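Local coordinates for ABC transporter, periplasmic substrate-binding protein (Vibrio cholerae O1 biovar eltor, PDB 1TWY) that probably binds phosphate in the periplasm and hands it to an ABC-type import system of the inner membrane, at residues Gln142-Thr148 with Thr198-Phe203; Ala106-Gln111 with Val213-Gln217. One frame throughout, in Å; residues are numbered along the deposited sequence.

Contact 1: Gln142-Thr148 with Thr198-Phe203; sequences QKIAVVT and TQAVGF
T198 meets Q142 through its hydroxyl: OG1 accepts a nearly straight hydrogen bond from NE2 of Q142 at 3.1 Å, lying in the plane of that amide. Q142 can bridge to it because its chain is extended, with CG anti to the backbone N (chi1 177°). Q199 crosses the Q142 side chain at about a right angle, its CB 3.2 Å from O of K143, while its methylene CG covers the methyl of A145. Its O accepts a hydrogen bond from N of A145, which sits well above the carbonyl plane, and another from the indole N-H of W134. At A200 regular parallel pairing begins, and its methyl touches CG2 of V147, beside V194 of helix 187-196. V201 then donates to O of A145, and its O accepts from N of V147 at 2.9 Å, the alternation of a parallel sheet. Strands 145-149 and 200-205 are central to one lobe of this periplasmic binding-protein fold, with helices 120-128 and 187-196 against opposite faces. Branched V201 suits the face it shares with I144, whose CG2 lies 3.9 Å from its CG1. F203 offers its ring edge to OG1 of T148, 3.4 Å from CZ, and stacks on F159.

Contact 2: Ala106-Gln111 with Val213-Gln217; sequences AIVVNQ and VKAIQ
V109 and K214 form an antiparallel hydrogen-bonded pair, N to O at 2.9 Å in both directions, and next to it V108 and A215 make a non-hydrogen-bonded pair whose CA atoms are 4.4 Å apart. A third bond, 2.9 Å from N of I216 to O of I107, continues the pairing, and a water then bridges N of I107 and O of I216. These main-chain bonds join strand 214-218 to the long strand 96-109 of the mixed sheet. The valines suit an extended chain filled from both faces. On one face CG1 of V108 reaches CG2 of V213 at 3.8 Å, and the small A215 lets A106 approach methyl to methyl. On the other, CG2 of V109 meets CG2 of I216 at 3.7 Å, the two side chains crossing at about a right angle. I216 turns CG1 between its backbone N and carbonyl carbon (chi1 61°), which sets that branch beside CB of I107. K214 suits the margin: its methylenes pass V109 and cross Q111, with NE2 of Q111 3.4 Å from CD of K214, and its ammonium end bonds to the carbonyls of N113 and V115. The chemistry implies a largely apolar seam held by three main-chain hydrogen bonds and a bridging water, in which the lysine's charge is carried past V109 to backbone oxygens that probably help to stabilise it.

The two contacts lie in one mixed sheet, their centres about 11 Å apart and on the same side of the chain's centre. Strand 200-205 joins them: it pairs in parallel with 145-149 in contact 1 and antiparallel with 96-109, which pairs in turn with 214-218 in contact 2. O of G202 is 2.9 Å from N of V108, a probable hydrogen bond, and CA of T198 packs on CB of N110. Along the chain contact 1 is nested within the loop closed by contact 2. Strands 145-149 and 96-109, separated in sequence, thus flank 200-205, and 214-218, next after 200-205 in the chain, adds to the other side of 96-109, while the magnesium site at G164 and T166 belongs to neither contact.

Contact 1: Gln142-Thr148 with Thr198-Phe203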
loop_
_atom_site.group_PDB
_atom_site.type_symbol
_atom_site.label_atom_id
_atom_site.label_comp_id
_atom_site.label_asym_id
_atom_site.label_seq_id
_atom_site.Cartn_x
_atom_site.Cartn_y
_atom_site.Cartn_z
ATOM N N GLN A 142 -18.383 -18.214 -16.401
ATOM C CA GLN A 142 -17.957 -18.869 -15.176
ATOM C C GLN A 142 -18.100 -17.846 -14.034
ATOM O O GLN A 142 -17.754 -16.718 -14.200
ATOM C CB GLN A 142 -16.516 -19.296 -15.321
ATOM C CG GLN A 142 -15.924 -19.930 -14.066
ATOM C CD GLN A 142 -14.438 -20.347 -14.217
ATOM O OE1 GLN A 142 -13.679 -19.735 -14.955
ATOM N NE2 GLN A 142 -14.101 -21.420 -13.600
ATOM N N LYS A 143 -18.670 -18.311 -12.943
ATOM C CA LYS A 143 -18.891 -17.582 -11.725
ATOM C C LYS A 143 -17.535 -17.122 -11.191
ATOM O O LYS A 143 -16.558 -17.922 -11.061
ATOM C CB LYS A 143 -19.635 -18.375 -10.680
ATOM C CG LYS A 143 -20.013 -17.620 -9.414
ATOM C CD LYS A 143 -20.937 -18.445 -8.499
ATOM C CE LYS A 143 -21.233 -17.659 -7.222
ATOM N NZ LYS A 143 -21.524 -16.187 -7.452
ATOM N N ILE A 144 -17.497 -15.844 -10.862
ATOM C CA ILE A 144 -16.282 -15.235 -10.231
ATOM C C ILE A 144 -16.073 -15.663 -8.778
ATOM O O ILE A 144 -16.996 -15.638 -7.946
ATOM C CB ILE A 144 -16.309 -13.694 -10.391
ATOM C CG1 ILE A 144 -16.369 -13.291 -11.848
ATOM C CG2 ILE A 144 -15.008 -13.181 -9.690
ATOM C CD1 ILE A 144 -16.569 -11.874 -12.006
ATOM N N ALA A 145 -14.849 -16.089 -8.427
ATOM C CA ALA A 145 -14.516 -16.244 -6.961
ATOM C C ALA A 145 -13.651 -14.997 -6.613
ATOM O O ALA A 145 -12.579 -14.798 -7.229
ATOM C CB ALA A 145 -13.738 -17.513 -6.643
ATOM N N VAL A 146 -14.177 -14.140 -5.800
ATOM C CA VAL A 146 -13.488 -12.898 -5.390
ATOM C C VAL A 146 -12.668 -13.268 -4.216
ATOM O O VAL A 146 -13.145 -13.736 -3.267
ATOM C CB VAL A 146 -14.534 -11.896 -4.913
ATOM C CG1 VAL A 146 -13.911 -10.564 -4.491
ATOM C CG2 VAL A 146 -15.494 -11.603 -6.065
ATOM N N VAL A 147 -11.383 -12.925 -4.229
ATOM C CA VAL A 147 -10.422 -13.190 -3.158
ATOM C C VAL A 147 -9.867 -11.865 -2.624
ATOM O O VAL A 147 -9.538 -10.947 -3.360
ATOM C CB VAL A 147 -9.336 -14.058 -3.614
ATOM C CG1 VAL A 147 -8.571 -14.573 -2.315
ATOM C CG2 VAL A 147 -9.797 -15.178 -4.468
ATOM N N THR A 148 -9.781 -11.784 -1.280
ATOM C CA THR A 148 -9.345 -10.682 -0.570
ATOM C C THR A 148 -8.331 -11.091 0.525
ATOM O O THR A 148 -8.048 -12.301 0.645
ATOM C CB THR A 148 -10.496 -9.802 -0.116
ATOM O OG1 THR A 148 -9.929 -8.572 0.391
ATOM C CG2 THR A 148 -11.309 -10.442 1.027
ATOM N N THR A 198 -9.181 -21.296 -11.843
ATOM C CA THR A 198 -9.487 -20.550 -13.074
ATOM C C THR A 198 -10.462 -19.363 -12.863
ATOM O O THR A 198 -10.380 -18.374 -13.539
ATOM C CB THR A 198 -10.069 -21.458 -14.175
ATOM O OG1 THR A 198 -11.150 -22.214 -13.704
ATOM C CG2 THR A 198 -9.046 -22.530 -14.616
ATOM N N GLN A 199 -11.361 -19.523 -11.867
ATOM C CA GLN A 199 -12.398 -18.535 -11.584
ATOM C C GLN A 199 -11.954 -17.360 -10.727
ATOM O O GLN A 199 -12.713 -16.439 -10.571
ATOM C CB GLN A 199 -13.585 -19.195 -10.885
ATOM C CG GLN A 199 -13.416 -19.720 -9.417
ATOM C CD GLN A 199 -12.986 -21.165 -9.249
ATOM O OE1 GLN A 199 -12.237 -21.641 -10.080
ATOM N NE2 GLN A 199 -13.435 -21.860 -8.198
ATOM N N ALA A 200 -10.755 -17.407 -10.107
ATOM C CA ALA A 200 -10.456 -16.461 -9.075
ATOM C C ALA A 200 -9.811 -15.165 -9.574
ATOM O O ALA A 200 -9.169 -15.084 -10.608
ATOM C CB ALA A 200 -9.433 -17.147 -8.046
ATOM N N VAL A 201 -10.093 -14.104 -8.825
ATOM C CA VAL A 201 -9.421 -12.830 -8.936
ATOM C C VAL A 201 -9.017 -12.374 -7.619
ATOM O O VAL A 201 -9.667 -12.595 -6.549
ATOM C CB VAL A 201 -10.295 -11.702 -9.572
ATOM C CG1 VAL A 201 -11.600 -11.495 -8.875
ATOM C CG2 VAL A 201 -9.516 -10.397 -9.874
ATOM N N GLY A 202 -7.838 -11.753 -7.621
ATOM C CA GLY A 202 -7.330 -11.227 -6.392
ATOM C C GLY A 202 -6.356 -10.081 -6.634
ATOM O O GLY A 202 -6.245 -9.582 -7.731
ATOM N N PHE A 203 -5.751 -9.626 -5.547
ATOM C CA PHE A 203 -4.767 -8.479 -5.558
ATOM C C PHE A 203 -3.573 -8.897 -4.707
ATOM O O PHE A 203 -3.703 -9.596 -3.681
ATOM C CB PHE A 203 -5.360 -7.168 -5.135
ATOM C CG PHE A 203 -5.988 -7.156 -3.812
ATOM C CD1 PHE A 203 -7.317 -7.529 -3.650
ATOM C CD2 PHE A 203 -5.250 -6.861 -2.678
ATOM C CE1 PHE A 203 -7.901 -7.618 -2.416
ATOM C CE2 PHE A 203 -5.868 -6.962 -1.407
ATOM C CZ PHE A 203 -7.217 -7.310 -1.310
#

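Contact 2: Ala106-Gln111 with Val213-Gln217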
loop_
_atom_site.group_PDB
_atom_site.type_symbol
_atom_site.label_atom_id
_atom_site.label_comp_id
_atom_site.label_asym_id
_atom_site.label_seq_id
_atom_site.Cartn_x
_atom_site.Cartn_y
_atom_site.Cartn_z
ATOM N N ALA A 106 -1.089 -5.130 -7.777
ATOM C CA ALA A 106 -1.481 -5.792 -9.026
ATOM C C ALA A 106 -2.733 -6.568 -8.853
ATOM O O ALA A 106 -2.971 -7.137 -7.810
ATOM C CB ALA A 106 -0.358 -6.840 -9.461
ATOM N N ILE A 107 -3.547 -6.534 -9.859
ATOM C CA ILE A 107 -4.701 -7.449 -9.914
ATOM C C ILE A 107 -4.309 -8.687 -10.676
ATOM O O ILE A 107 -3.773 -8.631 -11.788
ATOM C CB ILE A 107 -5.853 -6.731 -10.666
ATOM C CG1 ILE A 107 -6.099 -5.333 -10.049
ATOM C CG2 ILE A 107 -7.063 -7.592 -10.685
ATOM C CD1 ILE A 107 -6.472 -5.488 -8.594
ATOM N N VAL A 108 -4.596 -9.840 -10.094
ATOM C CA VAL A 108 -4.124 -11.071 -10.612
ATOM C C VAL A 108 -5.266 -12.024 -10.925
ATOM O O VAL A 108 -6.208 -12.100 -10.139
ATOM C CB VAL A 108 -3.055 -11.692 -9.731
ATOM C CG1 VAL A 108 -1.791 -10.798 -9.762
ATOM C CG2 VAL A 108 -3.465 -11.921 -8.329
ATOM N N VAL A 109 -5.176 -12.721 -12.052
ATOM C CA VAL A 109 -6.084 -13.768 -12.434
ATOM C C VAL A 109 -5.352 -15.040 -12.805
ATOM O O VAL A 109 -4.114 -15.010 -12.973
ATOM C CB VAL A 109 -6.976 -13.333 -13.654
ATOM C CG1 VAL A 109 -7.801 -12.063 -13.225
ATOM C CG2 VAL A 109 -6.190 -13.004 -14.951
ATOM N N ASN A 110 -6.095 -16.104 -12.962
ATOM C CA ASN A 110 -5.486 -17.402 -13.355
ATOM C C ASN A 110 -4.996 -17.287 -14.810
ATOM O O ASN A 110 -5.588 -16.590 -15.668
ATOM C CB ASN A 110 -6.541 -18.493 -13.274
ATOM C CG ASN A 110 -5.973 -19.847 -13.534
ATOM O OD1 ASN A 110 -5.836 -20.255 -14.720
ATOM N ND2 ASN A 110 -5.707 -20.592 -12.484
ATOM N N GLN A 111 -3.797 -17.879 -15.063
ATOM C CA GLN A 111 -3.241 -17.871 -16.417
ATOM C C GLN A 111 -4.240 -18.187 -17.563
ATOM O O GLN A 111 -4.032 -17.671 -18.640
ATOM C CB GLN A 111 -2.117 -18.875 -16.569
ATOM C CG GLN A 111 -1.186 -18.607 -17.738
ATOM C CD GLN A 111 -0.611 -17.160 -17.741
ATOM O OE1 GLN A 111 0.137 -16.795 -16.861
ATOM N NE2 GLN A 111 -1.000 -16.384 -18.727
ATOM N N VAL A 213 0.847 -16.557 -11.726
ATOM C CA VAL A 213 -0.404 -15.788 -11.895
ATOM C C VAL A 213 -0.247 -14.806 -13.068
ATOM O O VAL A 213 0.888 -14.557 -13.506
ATOM C CB VAL A 213 -0.811 -14.947 -10.661
ATOM C CG1 VAL A 213 -1.028 -15.793 -9.481
ATOM C CG2 VAL A 213 0.199 -13.950 -10.329
ATOM N N LYS A 214 -1.371 -14.312 -13.577
ATOM C CA LYS A 214 -1.351 -13.315 -14.652
ATOM C C LYS A 214 -1.783 -11.950 -14.030
ATOM O O LYS A 214 -2.946 -11.836 -13.600
ATOM C CB LYS A 214 -2.342 -13.742 -15.798
ATOM C CG LYS A 214 -2.205 -12.850 -17.023
ATOM C CD LYS A 214 -2.682 -13.481 -18.274
ATOM C CE LYS A 214 -4.139 -13.532 -18.215
ATOM N NZ LYS A 214 -4.797 -13.357 -19.676
ATOM N N ALA A 215 -0.909 -10.983 -14.004
ATOM C CA ALA A 215 -1.216 -9.666 -13.586
ATOM C C ALA A 215 -1.844 -8.947 -14.756
ATOM O O ALA A 215 -1.325 -9.033 -15.855
ATOM C CB ALA A 215 0.100 -8.937 -13.241
ATOM N N ILE A 216 -2.991 -8.331 -14.581
ATOM C CA ILE A 216 -3.689 -7.692 -15.699
ATOM C C ILE A 216 -3.588 -6.173 -15.641
ATOM O O ILE A 216 -3.094 -5.563 -14.672
ATOM C CB ILE A 216 -5.125 -8.121 -15.765
ATOM C CG1 ILE A 216 -5.848 -7.725 -14.514
ATOM C CG2 ILE A 216 -5.151 -9.620 -16.017
ATOM C CD1 ILE A 216 -7.429 -8.009 -14.631
ATOM N N GLN A 217 -3.959 -5.511 -16.733
ATOM C CA GLN A 217 -4.021 -4.059 -16.721
ATOM C C GLN A 217 -5.160 -3.558 -15.862
ATOM O O GLN A 217 -6.167 -4.230 -15.666
ATOM C CB GLN A 217 -4.237 -3.547 -18.152
ATOM C CG GLN A 217 -3.058 -3.820 -19.018
ATOM C CD GLN A 217 -3.397 -3.530 -20.543
ATOM O OE1 GLN A 217 -4.589 -3.511 -20.964
ATOM N NE2 GLN A 217 -2.388 -3.338 -21.321
HETATM O O HOH W 1 -2.386 -5.328 -12.167
HETATM O O HOH W 2 1.965 -15.210 -16.217
#